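Local coordinates for protein L-Ala-D/L-Glu epimerase, a muconate lactonizing enzyme (Klebsiella pneumoniae subsp. pneumoniae MGH 78578, PDB 3FCP) that belongs to the enolase superfamily, in the muconate lactonizing enzyme family, and carries a magnesium ion in its C-terminal barrel domain, at residues Asn233-Leu236 / Val237-Ser240; Asp258-Gln261 / Leu262-Gly266. All coordinates share one frame; numbering follows the deposited sequence.

Contact 1. Residues Asn233-Leu236 / Val237-Ser240; sequences NAAL and VRLS
L239 folds back over A235 on the buried side of this helix. Its CG lies beside the backbone N (chi1 -68°), which brings L239 CG to 3.2 Å from A235 O. L239 N donates to A235 O at 2.9 Å, so a leucine branch and an amide crowd one carbonyl. V237 does much the same two residues earlier. V237 CG2 sits 3.3 Å from N233 O, the acceptor of V237 N. R238 N bonds to A234 O, and S240 N bonds to L236 O at 2.9 Å. These are the i to i+4 bonds of the first turns of helix 233-242. This helix is the crossover of the beta-alpha-beta unit between strands 223-225 and 246-249 in the barrel domain. L236 turns to the inside, onto I247 and A249 of the strand and L262 of the next helix. S240 is also buried. S240 OG bonds back to V237 O at 2.7 Å and accepts a hydrogen bond from T268 N.

The other side is looser. A234 is exposed and R238 partly so. The R238 chain bends at chi3 (57°) and brings its guanidinium back along the helix, with one face over A235 CA and A234 O. R238 NH2 comes within 3.6 Å of A235 CB, in van der Waals packing. R238 also packs on T268 of a second subunit.

Contact 2. Residues Asp258-Gln261 / Leu262-Gly266; sequences DGYQ and LAQQG
Y260 and Q264 meet one turn apart on the helix. Q264 CB lies over one face of the Y260 ring, 4.0 Å above its plane and nearer the ring's margin than its centre. Q264 CG comes 3.7 Å from Y260 OH. The Y260 side chain leaves with CG anti to the backbone N (chi1 169°), which sends the ring along the helix toward Q264. The Q264 amide plane is turned 44° from the ring. The backbone beneath fixes the spacing: Q264 N bonds to Y260 O at 2.9 Å, and Q264 CB rests 3.3 Å from that oxygen. L262 N to D258 O and A263 N to G259 O are the matching bonds earlier in the turn. A263 CB lies 3.5 Å from G259 O, which also accepts a bond from the Y271 hydroxyl.

The helix is 256-264, the crossover between strands 246-249 and 270-273 of the barrel domain. It closes in a Schellman motif. G266 takes positive phi, and G266 N bonds to A263 O at 2.9 Å. Q265 N reaches Q261 O, though less straight, at an N-H...O angle of 141°.

Further out, D258 OD2 accepts bonds from the backbone N of A254 and of T255, just before the helix. L262 packs on Y271 and F267, while Y260 packs on V290 and on A263 of a third subunit, whose Q264 touches Q264 here.

In the fold
Contact 1 comes first along the chain, on helix 233-242, and contact 2 follows on helix 256-264. Strand 246-249 runs between the two helices. They are successive helices of the barrel domain, and the centres of the contacts are about 11 Å apart. The two contacts touch directly: V237 CG2 packs 3.6 Å from L262 CD2, and A234 CA lies 3.8 Å from Q265 NE2. Neighbouring helices are thus pressed together outside the parallel strands. The magnesium site is formed by N201, D250 and E251; the last two directly follow strand 246-249. Both contacts also reach other subunits, through R238 and through Y260, Q261, A263 and Q264.

Contact 1. Residues Asn233-Leu236 / Val237-Ser240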
ATOM      1  N   ASN A 233       4.695  11.215 -13.640  1.00 26.18           N
ATOM      2  CA  ASN A 233       5.639  11.038 -12.535  1.00 25.72           C
ATOM      3  C   ASN A 233       5.564   9.584 -12.068  1.00 23.42           C
ATOM      4  O   ASN A 233       6.525   9.045 -11.516  1.00 23.86           O
ATOM      5  CB  ASN A 233       5.291  11.962 -11.362  1.00 26.67           C
ATOM      6  CG  ASN A 233       5.711  13.398 -11.597  1.00 28.92           C
ATOM      7  OD1 ASN A 233       5.374  14.284 -10.812  1.00 33.83           O
ATOM      8  ND2 ASN A 233       6.459  13.639 -12.671  1.00 27.18           N
ATOM      9  N   ALA A 234       4.421   8.941 -12.288  1.00 22.29           N
ATOM     10  CA  ALA A 234       4.277   7.549 -11.884  1.00 21.77           C
ATOM     11  C   ALA A 234       5.330   6.708 -12.606  1.00 23.16           C
ATOM     12  O   ALA A 234       5.970   5.848 -11.999  1.00 23.33           O
ATOM     13  CB  ALA A 234       2.872   7.039 -12.210  1.00 24.27           C
ATOM     14  N   ALA A 235       5.519   6.963 -13.900  1.00 22.50           N
ATOM     15  CA  ALA A 235       6.518   6.228 -14.679  1.00 21.98           C
ATOM     16  C   ALA A 235       7.929   6.571 -14.196  1.00 21.33           C
ATOM     17  O   ALA A 235       8.793   5.690 -14.102  1.00 22.65           O
ATOM     18  CB  ALA A 235       6.383   6.563 -16.166  1.00 19.75           C
ATOM     19  N   LEU A 236       8.161   7.849 -13.896  1.00 20.47           N
ATOM     20  CA  LEU A 236       9.472   8.292 -13.427  1.00 20.08           C
ATOM     21  C   LEU A 236       9.846   7.531 -12.151  1.00 19.81           C
ATOM     22  O   LEU A 236      10.964   7.046 -12.012  1.00 20.71           O
ATOM     23  CB  LEU A 236       9.472   9.801 -13.146  1.00 22.02           C
ATOM     24  CG  LEU A 236      10.849  10.379 -12.790  1.00 22.28           C
ATOM     25  CD1 LEU A 236      11.751  10.304 -14.023  1.00 21.24           C
ATOM     26  CD2 LEU A 236      10.720  11.826 -12.333  1.00 23.28           C
ATOM     27  N   VAL A 237       8.903   7.429 -11.222  1.00 19.39           N
ATOM     28  CA  VAL A 237       9.141   6.715  -9.973  1.00 20.93           C
ATOM     29  C   VAL A 237       9.444   5.242 -10.214  1.00 21.52           C
ATOM     30  O   VAL A 237      10.381   4.692  -9.630  1.00 22.02           O
ATOM     31  CB  VAL A 237       7.920   6.817  -9.030  1.00 22.07           C
ATOM     32  CG1 VAL A 237       8.105   5.901  -7.824  1.00 20.20           C
ATOM     33  CG2 VAL A 237       7.742   8.272  -8.580  1.00 22.82           C
ATOM     34  N   ARG A 238       8.646   4.605 -11.069  1.00 21.41           N
ATOM     35  CA  ARG A 238       8.831   3.191 -11.376  1.00 22.21           C
ATOM     36  C   ARG A 238      10.221   2.966 -11.979  1.00 21.34           C
ATOM     37  O   ARG A 238      10.941   2.045 -11.587  1.00 21.36           O
ATOM     38  CB  ARG A 238       7.746   2.715 -12.351  1.00 24.53           C
ATOM     39  CG  ARG A 238       7.845   1.237 -12.726  1.00 28.64           C
ATOM     40  CD  ARG A 238       6.682   0.795 -13.625  1.00 28.99           C
ATOM     41  NE  ARG A 238       6.585   1.573 -14.857  1.00 29.27           N
ATOM     42  CZ  ARG A 238       5.591   2.412 -15.136  1.00 30.23           C
ATOM     43  NH1 ARG A 238       4.602   2.578 -14.267  1.00 31.04           N
ATOM     44  NH2 ARG A 238       5.595   3.098 -16.273  1.00 29.02           N
ATOM     45  N   LEU A 239      10.594   3.818 -12.923  1.00 20.73           N
ATOM     46  CA  LEU A 239      11.901   3.709 -13.554  1.00 21.91           C
ATOM     47  C   LEU A 239      13.020   3.880 -12.517  1.00 21.63           C
ATOM     48  O   LEU A 239      13.984   3.123 -12.520  1.00 21.38           O
ATOM     49  CB  LEU A 239      12.037   4.756 -14.664  1.00 22.18           C
ATOM     50  CG  LEU A 239      11.125   4.521 -15.874  1.00 22.82           C
ATOM     51  CD1 LEU A 239      11.070   5.766 -16.737  1.00 20.92           C
ATOM     52  CD2 LEU A 239      11.642   3.320 -16.671  1.00 23.73           C
ATOM     53  N   SER A 240      12.876   4.845 -11.610  1.00 21.80           N
ATOM     54  CA  SER A 240      13.911   5.070 -10.599  1.00 22.40           C
ATOM     55  C   SER A 240      14.070   3.869  -9.672  1.00 23.54           C
ATOM     56  O   SER A 240      15.124   3.671  -9.075  1.00 23.94           O
ATOM     57  CB  SER A 240      13.598   6.321  -9.762  1.00 24.69           C
ATOM     58  OG  SER A 240      12.583   6.081  -8.799  1.00 21.39           O
TER

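Contact 2. Residues Asp258-Gln261 / Leu262-Gly266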
ATOM      1  N   ASP A 258       6.840  20.212  -4.953  1.00 22.03           N
ATOM      2  CA  ASP A 258       6.993  19.110  -5.918  1.00 23.25           C
ATOM      3  C   ASP A 258       8.045  18.129  -5.417  1.00 21.29           C
ATOM      4  O   ASP A 258       7.907  16.911  -5.560  1.00 19.71           O
ATOM      5  CB  ASP A 258       7.466  19.605  -7.295  1.00 23.22           C
ATOM      6  CG  ASP A 258       6.546  20.635  -7.901  1.00 28.14           C
ATOM      7  OD1 ASP A 258       5.320  20.552  -7.690  1.00 29.30           O
ATOM      8  OD2 ASP A 258       7.054  21.525  -8.609  1.00 30.61           O
ATOM      9  N   GLY A 259       9.116  18.679  -4.850  1.00 20.85           N
ATOM     10  CA  GLY A 259      10.196  17.853  -4.348  1.00 20.79           C
ATOM     11  C   GLY A 259       9.747  16.880  -3.278  1.00 21.65           C
ATOM     12  O   GLY A 259      10.153  15.715  -3.277  1.00 19.38           O
ATOM     13  N   TYR A 260       8.924  17.360  -2.352  1.00 21.49           N
ATOM     14  CA  TYR A 260       8.426  16.513  -1.278  1.00 21.32           C
ATOM     15  C   TYR A 260       7.495  15.443  -1.833  1.00 20.86           C
ATOM     16  O   TYR A 260       7.598  14.274  -1.479  1.00 20.91           O
ATOM     17  CB  TYR A 260       7.659  17.339  -0.240  1.00 20.15           C
ATOM     18  CG  TYR A 260       6.907  16.453   0.723  1.00 21.69           C
ATOM     19  CD1 TYR A 260       7.588  15.699   1.682  1.00 21.47           C
ATOM     20  CD2 TYR A 260       5.528  16.278   0.604  1.00 20.85           C
ATOM     21  CE1 TYR A 260       6.916  14.784   2.485  1.00 21.86           C
ATOM     22  CE2 TYR A 260       4.848  15.370   1.406  1.00 19.37           C
ATOM     23  CZ  TYR A 260       5.542  14.626   2.336  1.00 19.91           C
ATOM     24  OH  TYR A 260       4.879  13.700   3.100  1.00 19.51           O
ATOM     25  N   GLN A 261       6.575  15.857  -2.698  1.00 21.74           N
ATOM     26  CA  GLN A 261       5.615  14.928  -3.294  1.00 23.68           C
ATOM     27  C   GLN A 261       6.285  13.763  -4.034  1.00 21.56           C
ATOM     28  O   GLN A 261       5.935  12.600  -3.823  1.00 20.54           O
ATOM     29  CB  GLN A 261       4.683  15.691  -4.240  1.00 26.13           C
ATOM     30  CG  GLN A 261       3.702  16.608  -3.525  1.00 34.19           C
ATOM     31  CD  GLN A 261       3.023  17.597  -4.465  1.00 39.81           C
ATOM     32  OE1 GLN A 261       2.752  17.278  -5.628  1.00 44.36           O
ATOM     33  NE2 GLN A 261       2.729  18.797  -3.961  1.00 35.65           N
ATOM     34  N   LEU A 262       7.242  14.070  -4.899  1.00 21.18           N
ATOM     35  CA  LEU A 262       7.940  13.029  -5.659  1.00 21.66           C
ATOM     36  C   LEU A 262       8.677  12.051  -4.735  1.00 19.39           C
ATOM     37  O   LEU A 262       8.599  10.836  -4.909  1.00 18.75           O
ATOM     38  CB  LEU A 262       8.948  13.658  -6.620  1.00 23.60           C
ATOM     39  CG  LEU A 262       8.948  13.269  -8.101  1.00 28.94           C
ATOM     40  CD1 LEU A 262      10.341  13.547  -8.662  1.00 25.50           C
ATOM     41  CD2 LEU A 262       8.581  11.807  -8.301  1.00 25.43           C
ATOM     42  N   ALA A 263       9.402  12.588  -3.760  1.00 18.68           N
ATOM     43  CA  ALA A 263      10.149  11.760  -2.817  1.00 18.72           C
ATOM     44  C   ALA A 263       9.207  10.833  -2.027  1.00 21.33           C
ATOM     45  O   ALA A 263       9.467   9.639  -1.871  1.00 21.51           O
ATOM     46  CB  ALA A 263      10.939  12.661  -1.858  1.00 17.45           C
ATOM     47  N   GLN A 264       8.108  11.396  -1.540  1.00 20.55           N
ATOM     48  CA  GLN A 264       7.126  10.647  -0.762  1.00 22.42           C
ATOM     49  C   GLN A 264       6.554   9.510  -1.611  1.00 22.20           C
ATOM     50  O   GLN A 264       6.247   8.429  -1.112  1.00 19.46           O
ATOM     51  CB  GLN A 264       6.015  11.614  -0.308  1.00 25.87           C
ATOM     52  CG  GLN A 264       4.885  11.002   0.509  1.00 31.29           C
ATOM     53  CD  GLN A 264       3.932  10.173  -0.326  1.00 30.56           C
ATOM     54  OE1 GLN A 264       3.370  10.652  -1.307  1.00 34.30           O
ATOM     55  NE2 GLN A 264       3.748   8.917   0.062  1.00 38.67           N
ATOM     56  N   GLN A 265       6.444   9.764  -2.908  1.00 23.24           N
ATOM     57  CA  GLN A 265       5.915   8.793  -3.852  1.00 25.43           C
ATOM     58  C   GLN A 265       6.870   7.612  -4.047  1.00 25.89           C
ATOM     59  O   GLN A 265       6.478   6.573  -4.578  1.00 25.72           O
ATOM     60  CB  GLN A 265       5.660   9.485  -5.183  1.00 27.93           C
ATOM     61  CG  GLN A 265       4.583   8.854  -6.034  1.00 33.90           C
ATOM     62  CD  GLN A 265       4.278   9.695  -7.258  1.00 37.57           C
ATOM     63  OE1 GLN A 265       4.150  10.923  -7.162  1.00 36.51           O
ATOM     64  NE2 GLN A 265       4.156   9.044  -8.416  1.00 35.98           N
ATOM     65  N   GLY A 266       8.123   7.779  -3.625  1.00 23.97           N
ATOM     66  CA  GLY A 266       9.093   6.705  -3.750  1.00 23.30           C
ATOM     67  C   GLY A 266      10.226   6.932  -4.739  1.00 21.91           C
ATOM     68  O   GLY A 266      11.033   6.032  -4.977  1.00 21.52           O
TER